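Local coordinates for putative dihydrodipicolinate synthase family protein (Coccidioides immitis, PDB 3QFE) that is of unknown function but belongs to the dihydrodipicolinate synthase family, whose members are built on a TIM barrel, at residues Q34-A39 against T72-V77; L49-G53 against R66-I70; L60-E65 against R289-D293; I99-S103 against Q137-P141. All blocks are in the same frame, centred on the assembly; numbering follows the deposited sequence. Where two conformers were deposited one is given.

Contact 1 of 4, residues Q34-A39 against T72-V77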
loop_
_atom_site.group_PDB
_atom_site.type_symbol
_atom_site.label_atom_id
_atom_site.label_comp_id
_atom_site.label_asym_id
_atom_site.label_seq_id
_atom_site.Cartn_x
_atom_site.Cartn_y
_atom_site.Cartn_z
ATOM N N GLN A 34 9.874 -10.341 -9.246
ATOM C CA GLN A 34 8.687 -9.864 -8.563
ATOM C C GLN A 34 8.120 -10.904 -7.598
ATOM O O GLN A 34 7.696 -10.561 -6.492
ATOM C CB GLN A 34 7.598 -9.491 -9.589
ATOM C CG GLN A 34 6.501 -8.645 -8.991
ATOM C CD GLN A 34 6.958 -7.231 -8.712
ATOM O OE1 GLN A 34 7.275 -6.471 -9.627
ATOM N NE2 GLN A 34 7.012 -6.877 -7.461
ATOM N N GLU A 35 8.053 -12.155 -8.031
ATOM C CA GLU A 35 7.545 -13.211 -7.164
ATOM C C GLU A 35 8.436 -13.412 -5.908
ATOM O O GLU A 35 7.907 -13.525 -4.797
ATOM C CB GLU A 35 7.391 -14.527 -7.921
ATOM C CG GLU A 35 6.453 -15.496 -7.218
ATOM C CD GLU A 35 6.523 -16.905 -7.774
ATOM O OE1 GLU A 35 7.047 -17.059 -8.884
ATOM O OE2 GLU A 35 6.061 -17.870 -7.114
ATOM N N ARG A 36 9.759 -13.437 -6.103
ATOM C CA ARG A 36 10.717 -13.533 -5.003
ATOM C C ARG A 36 10.496 -12.432 -3.999
ATOM O O ARG A 36 10.521 -12.671 -2.790
ATOM C CB ARG A 36 12.167 -13.452 -5.502
ATOM C CG ARG A 36 12.589 -14.634 -6.317
ATOM C CD ARG A 36 14.082 -14.645 -6.572
ATOM N NE ARG A 36 14.466 -15.888 -7.239
ATOM C CZ ARG A 36 15.684 -16.139 -7.703
ATOM N NH1 ARG A 36 15.943 -17.305 -8.291
ATOM N NH2 ARG A 36 16.642 -15.226 -7.577
ATOM N N TYR A 37 10.268 -11.222 -4.508
ATOM C CA TYR A 37 10.170 -10.022 -3.690
ATOM C C TYR A 37 8.877 -9.982 -2.881
ATOM O O TYR A 37 8.910 -9.774 -1.679
ATOM C CB TYR A 37 10.295 -8.784 -4.581
ATOM C CG TYR A 37 10.224 -7.468 -3.833
ATOM C CD1 TYR A 37 11.284 -7.039 -3.019
ATOM C CD2 TYR A 37 9.104 -6.662 -3.927
ATOM C CE1 TYR A 37 11.232 -5.829 -2.333
ATOM C CE2 TYR A 37 9.030 -5.452 -3.242
ATOM C CZ TYR A 37 10.103 -5.039 -2.444
ATOM O OH TYR A 37 10.028 -3.831 -1.762
ATOM N N TYR A 38 7.742 -10.206 -3.542
ATOM C CA TYR A 38 6.454 -10.301 -2.861
ATOM C C TYR A 38 6.473 -11.378 -1.770
ATOM O O TYR A 38 5.930 -11.174 -0.676
ATOM C CB TYR A 38 5.361 -10.685 -3.846
ATOM C CG TYR A 38 4.868 -9.635 -4.837
ATOM C CD1 TYR A 38 4.920 -8.285 -4.562
ATOM C CD2 TYR A 38 4.289 -10.033 -6.037
ATOM C CE1 TYR A 38 4.431 -7.353 -5.476
ATOM C CE2 TYR A 38 3.779 -9.117 -6.947
ATOM C CZ TYR A 38 3.859 -7.782 -6.660
ATOM O OH TYR A 38 3.371 -6.885 -7.560
ATOM N N ALA A 39 7.064 -12.540 -2.085
ATOM C CA ALA A 39 7.110 -13.647 -1.151
ATOM C C ALA A 39 7.949 -13.240 0.068
ATOM O O ALA A 39 7.546 -13.454 1.216
ATOM C CB ALA A 39 7.654 -14.876 -1.813
ATOM N N THR A 72 0.700 -12.883 -9.885
ATOM C CA THR A 72 2.038 -13.161 -9.382
ATOM C C THR A 72 2.060 -12.951 -7.853
ATOM O O THR A 72 2.607 -13.796 -7.124
ATOM C CB THR A 72 3.102 -12.316 -10.139
ATOM O OG1 THR A 72 3.120 -12.726 -11.511
ATOM C CG2 THR A 72 4.502 -12.480 -9.542
ATOM N N ALA A 73 1.428 -11.873 -7.370
ATOM C CA ALA A 73 1.284 -11.668 -5.942
ATOM C C ALA A 73 0.627 -12.876 -5.291
ATOM O O ALA A 73 1.214 -13.464 -4.367
ATOM C CB ALA A 73 0.525 -10.373 -5.617
ATOM N N ARG A 74 -0.542 -13.298 -5.791
ATOM C CA ARG A 74 -1.254 -14.442 -5.185
ATOM C C ARG A 74 -0.386 -15.708 -5.119
ATOM O O ARG A 74 -0.379 -16.405 -4.114
ATOM C CB ARG A 74 -2.577 -14.720 -5.912
ATOM C CG ARG A 74 -3.337 -15.986 -5.452
ATOM C CD ARG A 74 -3.673 -15.883 -3.963
ATOM N NE ARG A 74 -4.545 -14.737 -3.666
ATOM C CZ ARG A 74 -4.641 -14.148 -2.470
ATOM N NH1 ARG A 74 -3.905 -14.571 -1.437
ATOM N NH2 ARG A 74 -5.470 -13.106 -2.305
ATOM N N LYS A 75 0.341 -16.001 -6.194
ATOM C CA LYS A 75 1.229 -17.159 -6.234
ATOM C C LYS A 75 2.367 -17.016 -5.194
ATOM O O LYS A 75 2.741 -17.984 -4.537
ATOM C CB LYS A 75 1.783 -17.350 -7.649
ATOM C CG LYS A 75 2.723 -18.527 -7.814
ATOM C CD LYS A 75 3.208 -18.695 -9.283
ATOM C CE LYS A 75 4.437 -19.649 -9.365
ATOM N NZ LYS A 75 5.161 -19.600 -10.685
ATOM N N ALA A 76 2.886 -15.805 -5.025
ATOM C CA ALA A 76 3.997 -15.575 -4.090
ATOM C C ALA A 76 3.611 -15.769 -2.634
ATOM O O ALA A 76 4.454 -16.179 -1.843
ATOM C CB ALA A 76 4.554 -14.158 -4.263
ATOM N N VAL A 77 2.360 -15.441 -2.277
ATOM C CA VAL A 77 1.951 -15.374 -0.863
ATOM C C VAL A 77 1.047 -16.549 -0.411
ATOM O O VAL A 77 0.896 -16.802 0.792
ATOM C CB VAL A 77 1.322 -13.992 -0.494
ATOM C CG1 VAL A 77 2.156 -12.837 -1.072
ATOM C CG2 VAL A 77 -0.147 -13.870 -0.984
HETATM O O HOH W 1 5.382 -19.141 -4.622
#
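A76 lies where the two helices meet: its CB lies 3.6 Å from CB of Y38 and touches the E35 backbone O as well, while the methyl of A39 leans on the A76 carbonyl O. With single methyls here, the axes of 34-39 and 72-77 approach to 8.1 Å, crossing at -54°. Beside A76 the Y38 ring reaches A73, its CD2 3.4 Å from CA of A73, and A76 CB sits at the ring edge. The T72 methyl CG2 packs on CB of E35, and its hydroxyl OG1 bonds back to Q68 O. Nearer solvent, E35 swings CG anti to its N (chi1 -161°) and stretches across the K75 chain, bringing OE2 to 3.3 Å from CE of K75. E35 OE1 and K75 NZ form only a long salt bridge, 3.6 Å, but a water donates to both E35 OE2 and K75 O. In the next shell Q34 places NE2 3.2 Å above one face of the Y38 ring, toward the rim; F21 N and V19 O fix that amide. Two consecutive outer helices of a TIM barrel, 31-42 and 63-77, pack side by side over strand 48-51, Y38 and A73 both touching I51.

Contact 2 of 4, residues L49-G53 against R66-I70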
loop_
_atom_site.group_PDB
_atom_site.type_symbol
_atom_site.label_atom_id
_atom_site.label_comp_id
_atom_site.label_asym_id
_atom_site.label_seq_id
_atom_site.Cartn_x
_atom_site.Cartn_y
_atom_site.Cartn_z
ATOM N N LEU A 49 -0.553 -7.410 1.540
ATOM C CA LEU A 49 0.061 -6.627 0.471
ATOM C C LEU A 49 -0.967 -5.795 -0.289
ATOM O O LEU A 49 -2.082 -6.255 -0.607
ATOM C CB LEU A 49 0.850 -7.504 -0.504
ATOM C CG LEU A 49 2.100 -8.248 0.026
ATOM C CD1 LEU A 49 2.696 -9.154 -1.029
ATOM C CD2 LEU A 49 3.171 -7.290 0.515
ATOM N N VAL A 50 -0.570 -4.560 -0.576
ATOM C CA VAL A 50 -1.285 -3.749 -1.522
ATOM C C VAL A 50 -0.547 -3.827 -2.846
ATOM O O VAL A 50 0.599 -3.401 -2.936
ATOM C CB VAL A 50 -1.444 -2.294 -1.024
ATOM C CG1 VAL A 50 -1.993 -1.401 -2.135
ATOM C CG2 VAL A 50 -2.338 -2.268 0.225
ATOM N N ILE A 51 -1.192 -4.425 -3.844
ATOM C CA ILE A 51 -0.622 -4.559 -5.170
ATOM C C ILE A 51 -1.267 -3.522 -6.080
ATOM O O ILE A 51 -2.485 -3.380 -6.108
ATOM C CB ILE A 51 -0.850 -5.997 -5.741
ATOM C CG1 ILE A 51 -0.426 -7.055 -4.716
ATOM C CG2 ILE A 51 -0.098 -6.203 -7.051
ATOM C CD1 ILE A 51 1.036 -6.935 -4.242
ATOM N N LEU A 52 -0.444 -2.807 -6.824
ATOM C CA LEU A 52 -0.894 -1.784 -7.750
ATOM C C LEU A 52 -1.318 -0.532 -7.027
ATOM O O LEU A 52 -2.153 0.214 -7.515
ATOM C CB LEU A 52 -2.009 -2.264 -8.695
ATOM C CG LEU A 52 -1.858 -3.597 -9.431
ATOM C CD1 LEU A 52 -3.133 -3.877 -10.241
ATOM C CD2 LEU A 52 -0.615 -3.607 -10.312
ATOM N N GLY A 53 -0.729 -0.288 -5.868
ATOM C CA GLY A 53 -0.822 1.032 -5.240
ATOM C C GLY A 53 -0.061 2.023 -6.095
ATOM O O GLY A 53 0.428 1.679 -7.175
ATOM N N ARG A 66 -1.166 -5.294 -15.204
ATOM C CA ARG A 66 -1.867 -5.201 -13.938
ATOM C C ARG A 66 -2.314 -6.556 -13.436
ATOM O O ARG A 66 -2.100 -6.878 -12.275
ATOM C CB ARG A 66 -3.090 -4.289 -14.047
ATOM C CG ARG A 66 -2.768 -2.809 -13.980
ATOM C CD ARG A 66 -4.018 -2.033 -14.373
ATOM N NE ARG A 66 -3.888 -0.608 -14.150
ATOM C CZ ARG A 66 -4.121 -0.005 -12.986
ATOM N NH1 ARG A 66 -4.491 -0.723 -11.927
ATOM N NH2 ARG A 66 -3.986 1.323 -12.895
ATOM N N ALA A 67 -2.960 -7.326 -14.307
ATOM C CA ALA A 67 -3.488 -8.662 -13.965
ATOM C C ALA A 67 -2.378 -9.664 -13.652
ATOM O O ALA A 67 -2.543 -10.527 -12.799
ATOM C CB ALA A 67 -4.398 -9.215 -15.124
ATOM N N GLN A 68 -1.272 -9.584 -14.388
ATOM C CA GLN A 68 -0.145 -10.493 -14.161
ATOM C C GLN A 68 0.460 -10.228 -12.789
ATOM O O GLN A 68 0.864 -11.157 -12.100
ATOM C CB GLN A 68 0.928 -10.364 -15.254
ATOM C CG GLN A 68 0.459 -10.980 -16.530
ATOM C CD GLN A 68 1.283 -10.589 -17.753
ATOM O OE1 GLN A 68 2.070 -9.627 -17.732
ATOM N NE2 GLN A 68 1.101 -11.346 -18.836
ATOM N N LEU A 69 0.510 -8.970 -12.386
ATOM C CA LEU A 69 1.115 -8.668 -11.101
ATOM C C LEU A 69 0.252 -9.197 -9.981
ATOM O O LEU A 69 0.776 -9.775 -9.039
ATOM C CB LEU A 69 1.373 -7.190 -10.946
ATOM C CG LEU A 69 2.533 -6.633 -11.762
ATOM C CD1 LEU A 69 2.540 -5.128 -11.533
ATOM C CD2 LEU A 69 3.866 -7.257 -11.293
ATOM N N ILE A 70 -1.072 -9.052 -10.105
ATOM C CA ILE A 70 -1.958 -9.556 -9.075
ATOM C C ILE A 70 -1.797 -11.061 -8.971
ATOM O O ILE A 70 -1.602 -11.580 -7.872
ATOM C CB ILE A 70 -3.437 -9.171 -9.296
ATOM C CG1 ILE A 70 -3.571 -7.635 -9.283
ATOM C CG2 ILE A 70 -4.305 -9.736 -8.160
ATOM C CD1 ILE A 70 -4.946 -7.105 -9.794
#
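L52 plugs its forked end into the inner side of helix 63-77, within the beta-alpha-beta unit formed by strand 48-51, this helix and strand 83-86 of the TIM barrel. The strand stops at I51, and L52 takes a left-handed backbone conformation (phi 75°). Consecutive residues of a strand would point to opposite sides; here I51 and L52 both turn toward the helix. The tight part belongs to L52, whose two methyls divide the helix surface between them. CD2 goes to L69, meeting its CD1 at 3.7 Å as the two leucines pass at a slant. CD1 enters the angle between I70 and R66: it lies 3.7 Å from CD1 of I70, whose chain runs roughly perpendicular to it, and 3.8 Å from the backbone O of R66. A branched leucine suits this place because its two methyls can meet different neighbours, L69 on one branch and I70 with R66 on the other.

The looser part is at I51, one residue back on the strand. Its CG2 comes no closer than 4.2 Å to L69 O and 4.4 Å to CG1 of I70, and the side chain also packs on Y38 of the preceding helix and I83 of the next strand. Neither part faces solvent, since all five touching residues are buried. R66 lays CB and CG against CD1 of L52, and its side chain also touches H98; its NH1 stands 3.8 Å from CD1 of L52, approached obliquely to the guanidinium plane.

Contact 3 of 4, residues L60-E65 against R289-D293; sequences LLTREE and RKPYD
R289 grips the carboxylate of E65 end-on with two nitrogens, NH1 giving a bond of 2.7 Å to OE1 and NH2 one of 2.8 Å to OE2. Both bonds are nearly straight, and each oxygen is met on its syn side, with the two flat groups turned 31° apart. NH1 also donates to the backbone O of L60 at 2.9 Å, a more bent bond of 138°, so a single arginine clasps the loop and the helix start together. Arginine suits the task because its fan of N-H groups can serve several acceptors at once; its NE pairs with D27. The arginine thereby ties the start of this TIM-barrel helix, 63-77, to the late loop between helices 282-285 and 297-317. E65 is positioned by a capping box at the beginning of its helix: its N donates to OG1 of T62, the N-cap, and T62 N returns a bond of 3.1 Å to E65 OE1. T62 N and R289 NH1 reach that oxygen from opposite faces of the carboxylate. Outside the polar core, L61 CD2 lies 3.7 Å from R289 NH1. The L60 side chain slides antiparallel past the arginine stem, placing its CD1 4.0 Å from both R289 CB and Y292 CD2.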
loop_
_atom_site.group_PDB
_atom_site.type_symbol
_atom_site.label_atom_id
_atom_site.label_comp_id
_atom_site.label_asym_id
_atom_site.label_seq_id
_atom_site.Cartn_x
_atom_site.Cartn_y
_atom_site.Cartn_z
ATOM N N LEU A 60 1.365 3.319 -14.930
ATOM C CA LEU A 60 2.313 3.141 -16.036
ATOM C C LEU A 60 2.205 1.748 -16.685
ATOM O O LEU A 60 2.960 1.409 -17.600
ATOM C CB LEU A 60 3.748 3.379 -15.555
ATOM C CG LEU A 60 4.042 4.676 -14.792
ATOM C CD1 LEU A 60 5.553 4.853 -14.556
ATOM C CD2 LEU A 60 3.501 5.885 -15.496
ATOM N N LEU A 61 1.255 0.965 -16.190
ATOM C CA LEU A 61 1.068 -0.429 -16.586
ATOM C C LEU A 61 -0.052 -0.606 -17.609
ATOM O O LEU A 61 -1.054 0.125 -17.598
ATOM C CB LEU A 61 0.728 -1.282 -15.363
ATOM C CG LEU A 61 1.783 -1.336 -14.254
ATOM C CD1 LEU A 61 1.296 -2.289 -13.174
ATOM C CD2 LEU A 61 3.177 -1.736 -14.763
ATOM N N THR A 62 0.084 -1.609 -18.462
ATOM C CA THR A 62 -1.045 -1.960 -19.322
ATOM C C THR A 62 -2.016 -2.791 -18.491
ATOM O O THR A 62 -1.635 -3.319 -17.450
ATOM C CB THR A 62 -0.601 -2.790 -20.520
ATOM O OG1 THR A 62 -0.200 -4.094 -20.049
ATOM C CG2 THR A 62 0.550 -2.085 -21.275
ATOM N N ARG A 63 -3.253 -2.931 -18.968
ATOM C CA ARG A 63 -4.260 -3.731 -18.286
ATOM C C ARG A 63 -3.767 -5.159 -18.015
ATOM O O ARG A 63 -3.946 -5.701 -16.922
ATOM C CB ARG A 63 -5.541 -3.759 -19.111
ATOM C CG ARG A 63 -6.507 -4.844 -18.693
ATOM C CD ARG A 63 -7.486 -5.174 -19.791
ATOM N NE ARG A 63 -8.534 -6.020 -19.256
ATOM C CZ ARG A 63 -9.382 -6.759 -19.978
ATOM N NH1 ARG A 63 -9.338 -6.759 -21.313
ATOM N NH2 ARG A 63 -10.295 -7.487 -19.352
ATOM N N GLU A 64 -3.155 -5.767 -19.019
ATOM C CA GLU A 64 -2.616 -7.112 -18.889
ATOM C C GLU A 64 -1.492 -7.207 -17.828
ATOM O O GLU A 64 -1.418 -8.174 -17.057
ATOM C CB GLU A 64 -2.137 -7.575 -20.255
ATOM C CG GLU A 64 -1.600 -8.954 -20.283
ATOM C CD GLU A 64 -1.595 -9.559 -21.680
ATOM O OE1 GLU A 64 -2.269 -9.005 -22.600
ATOM O OE2 GLU A 64 -0.922 -10.608 -21.837
ATOM N N GLU A 65 -0.633 -6.200 -17.774
ATOM C CA GLU A 65 0.434 -6.205 -16.781
ATOM C C GLU A 65 -0.144 -6.133 -15.375
ATOM O O GLU A 65 0.308 -6.847 -14.470
ATOM C CB GLU A 65 1.438 -5.081 -17.042
ATOM C CG GLU A 65 2.305 -5.380 -18.279
ATOM C CD GLU A 65 3.139 -4.188 -18.753
ATOM O OE1 GLU A 65 2.835 -3.046 -18.375
ATOM O OE2 GLU A 65 4.103 -4.401 -19.516
ATOM N N ARG A 289 9.868 3.226 -14.556
ATOM C CA ARG A 289 9.624 2.835 -15.935
ATOM C C ARG A 289 9.929 3.999 -16.877
ATOM O O ARG A 289 9.650 5.148 -16.551
ATOM C CB ARG A 289 8.179 2.331 -16.128
ATOM C CG ARG A 289 8.125 1.202 -17.079
ATOM C CD ARG A 289 6.726 0.843 -17.581
ATOM N NE ARG A 289 6.814 -0.420 -18.317
ATOM C CZ ARG A 289 5.806 -1.268 -18.507
ATOM N NH1 ARG A 289 4.584 -0.993 -18.074
ATOM N NH2 ARG A 289 6.026 -2.393 -19.159
ATOM N N LYS A 290 10.537 3.686 -18.015
ATOM C CA LYS A 290 10.707 4.603 -19.138
ATOM C C LYS A 290 9.468 5.452 -19.378
ATOM O O LYS A 290 8.359 4.931 -19.365
ATOM C CB LYS A 290 10.977 3.795 -20.415
ATOM C CG LYS A 290 12.316 4.002 -20.984
ATOM C CD LYS A 290 12.770 2.859 -21.887
ATOM C CE LYS A 290 11.770 2.494 -22.949
ATOM N NZ LYS A 290 12.498 2.176 -24.205
ATOM N N PRO A 291 9.649 6.754 -19.669
ATOM C CA PRO A 291 10.894 7.482 -19.831
ATOM C C PRO A 291 11.403 8.154 -18.559
ATOM O O PRO A 291 12.278 8.984 -18.641
ATOM C CB PRO A 291 10.511 8.567 -20.836
ATOM C CG PRO A 291 9.109 8.910 -20.431
ATOM C CD PRO A 291 8.483 7.617 -19.952
ATOM N N TYR A 292 10.882 7.801 -17.398
ATOM C CA TYR A 292 11.297 8.451 -16.154
ATOM C C TYR A 292 12.728 8.105 -15.702
ATOM O O TYR A 292 13.222 7.004 -15.949
ATOM C CB TYR A 292 10.226 8.230 -15.065
ATOM C CG TYR A 292 8.890 8.732 -15.564
ATOM C CD1 TYR A 292 8.664 10.105 -15.748
ATOM C CD2 TYR A 292 7.888 7.844 -15.940
ATOM C CE1 TYR A 292 7.454 10.576 -16.254
ATOM C CE2 TYR A 292 6.687 8.296 -16.439
ATOM C CZ TYR A 292 6.475 9.666 -16.595
ATOM O OH TYR A 292 5.274 10.112 -17.103
ATOM N N ASP A 293 13.406 9.068 -15.089
ATOM C CA ASP A 293 14.804 8.895 -14.735
ATOM C C ASP A 293 14.946 8.335 -13.325
ATOM O O ASP A 293 14.087 8.571 -12.474
ATOM C CB ASP A 293 15.582 10.223 -14.877
ATOM C CG ASP A 293 16.103 10.468 -16.311
ATOM O OD1 ASP A 293 15.908 9.607 -17.208
ATOM O OD2 ASP A 293 16.706 11.538 -16.551
#

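Contact 4 of 4, residues I99-S103 against Q137-P141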
loop_
_atom_site.group_PDB
_atom_site.type_symbol
_atom_site.label_atom_id
_atom_site.label_comp_id
_atom_site.label_asym_id
_atom_site.label_seq_id
_atom_site.Cartn_x
_atom_site.Cartn_y
_atom_site.Cartn_z
ATOM N N ILE A 99 -11.309 -4.116 -11.792
ATOM C CA ILE A 99 -11.832 -4.909 -10.694
ATOM C C ILE A 99 -12.071 -6.375 -11.091
ATOM O O ILE A 99 -11.599 -7.279 -10.407
ATOM C CB ILE A 99 -13.112 -4.288 -10.079
ATOM C CG1 ILE A 99 -12.766 -2.987 -9.316
ATOM C CG2 ILE A 99 -13.783 -5.301 -9.166
ATOM C CD1 ILE A 99 -14.019 -2.204 -8.796
ATOM N N ASN A 100 -12.773 -6.598 -12.205
ATOM C CA ASN A 100 -13.022 -7.945 -12.668
ATOM C C ASN A 100 -11.732 -8.705 -12.977
ATOM O O ASN A 100 -11.623 -9.888 -12.666
ATOM C CB ASN A 100 -14.011 -7.931 -13.844
ATOM C CG ASN A 100 -15.443 -7.709 -13.374
ATOM O OD1 ASN A 100 -15.945 -8.441 -12.514
ATOM N ND2 ASN A 100 -16.089 -6.688 -13.898
ATOM N N ASP A 101 -10.757 -8.014 -13.569
ATOM C CA ASP A 101 -9.438 -8.611 -13.789
ATOM C C ASP A 101 -8.823 -9.020 -12.458
ATOM O O ASP A 101 -8.285 -10.128 -12.357
ATOM C CB ASP A 101 -8.491 -7.643 -14.506
ATOM C CG ASP A 101 -8.860 -7.450 -15.974
ATOM O OD1 ASP A 101 -9.727 -8.189 -16.495
ATOM O OD2 ASP A 101 -8.274 -6.556 -16.606
ATOM N N ALA A 102 -8.920 -8.138 -11.456
ATOM C CA ALA A 102 -8.346 -8.379 -10.124
ATOM C C ALA A 102 -8.978 -9.586 -9.458
ATOM O O ALA A 102 -8.296 -10.399 -8.835
ATOM C CB ALA A 102 -8.480 -7.125 -9.211
ATOM N N SER A 103 -10.291 -9.681 -9.601
ATOM C CA SER A 103 -11.043 -10.771 -9.036
ATOM C C SER A 103 -10.568 -12.091 -9.626
ATOM O O SER A 103 -10.213 -13.009 -8.881
ATOM C CB SER A 103 -12.525 -10.559 -9.299
ATOM O OG SER A 103 -13.272 -11.599 -8.712
ATOM N N GLN A 137 -21.577 -3.021 -8.193
ATOM C CA GLN A 137 -21.213 -3.917 -9.306
ATOM C C GLN A 137 -20.003 -4.805 -9.022
ATOM O O GLN A 137 -19.807 -5.824 -9.703
ATOM C CB GLN A 137 -20.985 -3.133 -10.597
ATOM C CG GLN A 137 -22.240 -2.473 -11.177
ATOM C CD GLN A 137 -22.050 -2.088 -12.622
ATOM O OE1 GLN A 137 -21.779 -2.933 -13.475
ATOM N NE2 GLN A 137 -22.181 -0.810 -12.911
ATOM N N SER A 138 -19.212 -4.427 -8.012
ATOM C CA SER A 138 -17.931 -5.057 -7.757
ATOM C C SER A 138 -18.084 -6.425 -7.104
ATOM O O SER A 138 -18.801 -6.575 -6.115
ATOM C CB SER A 138 -17.012 -4.170 -6.905
ATOM O OG SER A 138 -15.848 -4.898 -6.508
ATOM N N PRO A 139 -17.401 -7.433 -7.667
ATOM C CA PRO A 139 -17.409 -8.760 -7.067
ATOM C C PRO A 139 -16.506 -8.872 -5.846
ATOM O O PRO A 139 -16.537 -9.893 -5.166
ATOM C CB PRO A 139 -16.903 -9.672 -8.189
ATOM C CG PRO A 139 -16.255 -8.781 -9.182
ATOM C CD PRO A 139 -16.864 -7.423 -9.044
ATOM N N LEU A 140 -15.711 -7.847 -5.572
ATOM C CA LEU A 140 -14.817 -7.848 -4.420
ATOM C C LEU A 140 -15.164 -6.680 -3.474
ATOM O O LEU A 140 -15.661 -5.644 -3.921
ATOM C CB LEU A 140 -13.341 -7.755 -4.872
ATOM C CG LEU A 140 -12.649 -8.980 -5.513
ATOM C CD1 LEU A 140 -11.244 -8.640 -5.978
ATOM C CD2 LEU A 140 -12.610 -10.226 -4.617
ATOM N N PRO A 141 -14.905 -6.846 -2.171
ATOM C CA PRO A 141 -15.114 -5.720 -1.233
ATOM C C PRO A 141 -14.237 -4.496 -1.580
ATOM O O PRO A 141 -13.098 -4.651 -2.017
ATOM C CB PRO A 141 -14.717 -6.310 0.127
ATOM C CG PRO A 141 -14.806 -7.797 -0.024
ATOM C CD PRO A 141 -14.567 -8.107 -1.479
#
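I99 forks at CB, and both branches end on S138. Turned anti to the backbone N, methyl CG2 lies 3.4 Å from OG of S138 and 3.7 Å from CD of P139. The other branch leaves through CG1, extends (chi2 174°) and brings CD1 to 4.0 Å from CB of S138. A beta-branched residue fits because its two branches touch the facing loop at separate atoms, CG2 at S138 OG and P139 CD and CD1 at S138 CB. The segment 137-141 is the link by which helix 124-137 of the TIM barrel ends and turns toward strand 142-146, and it passes along the flank of the preceding helix, 92-105. S138 is the first residue after its helix to leave helical geometry. Its OG donates to L140 O at 2.7 Å, on a lone pair in the carbonyl plane; N170 ND2 donates to the same oxygen. P139, a rigid ring at the bend, presents CG 4.1 Å from OG of S103. Farther along, L140 points CD1 at the helix backbone, 3.7 Å from CA of S103, where a small serine lets the methyl come close. L140 also touches A107 and V110 of strand 109-112, which I99 and S138 touch too.

How the contacts relate
Helix 63-77 is the common thread: contact 3 uses its start, contact 2 the next turn and contact 1 its end. Contacts 1 and 2 touch where A73 CB meets I51 CG1 at 3.6 Å; contacts 2 and 3 touch through L69 CD1 and L61 CD1, 3.5 Å apart. Contact 4, one step further round the barrel, joins contact 2 where I70 CD1 packs 3.6 Å from A102 CB. Although the centres of contacts 3 and 4 are 23 Å apart, a salt bridge of 2.7 Å from R63 NE to D101 OD2 links their helices. The modelled calcium ion is bound elsewhere, by A315 and S318 at the C-terminus.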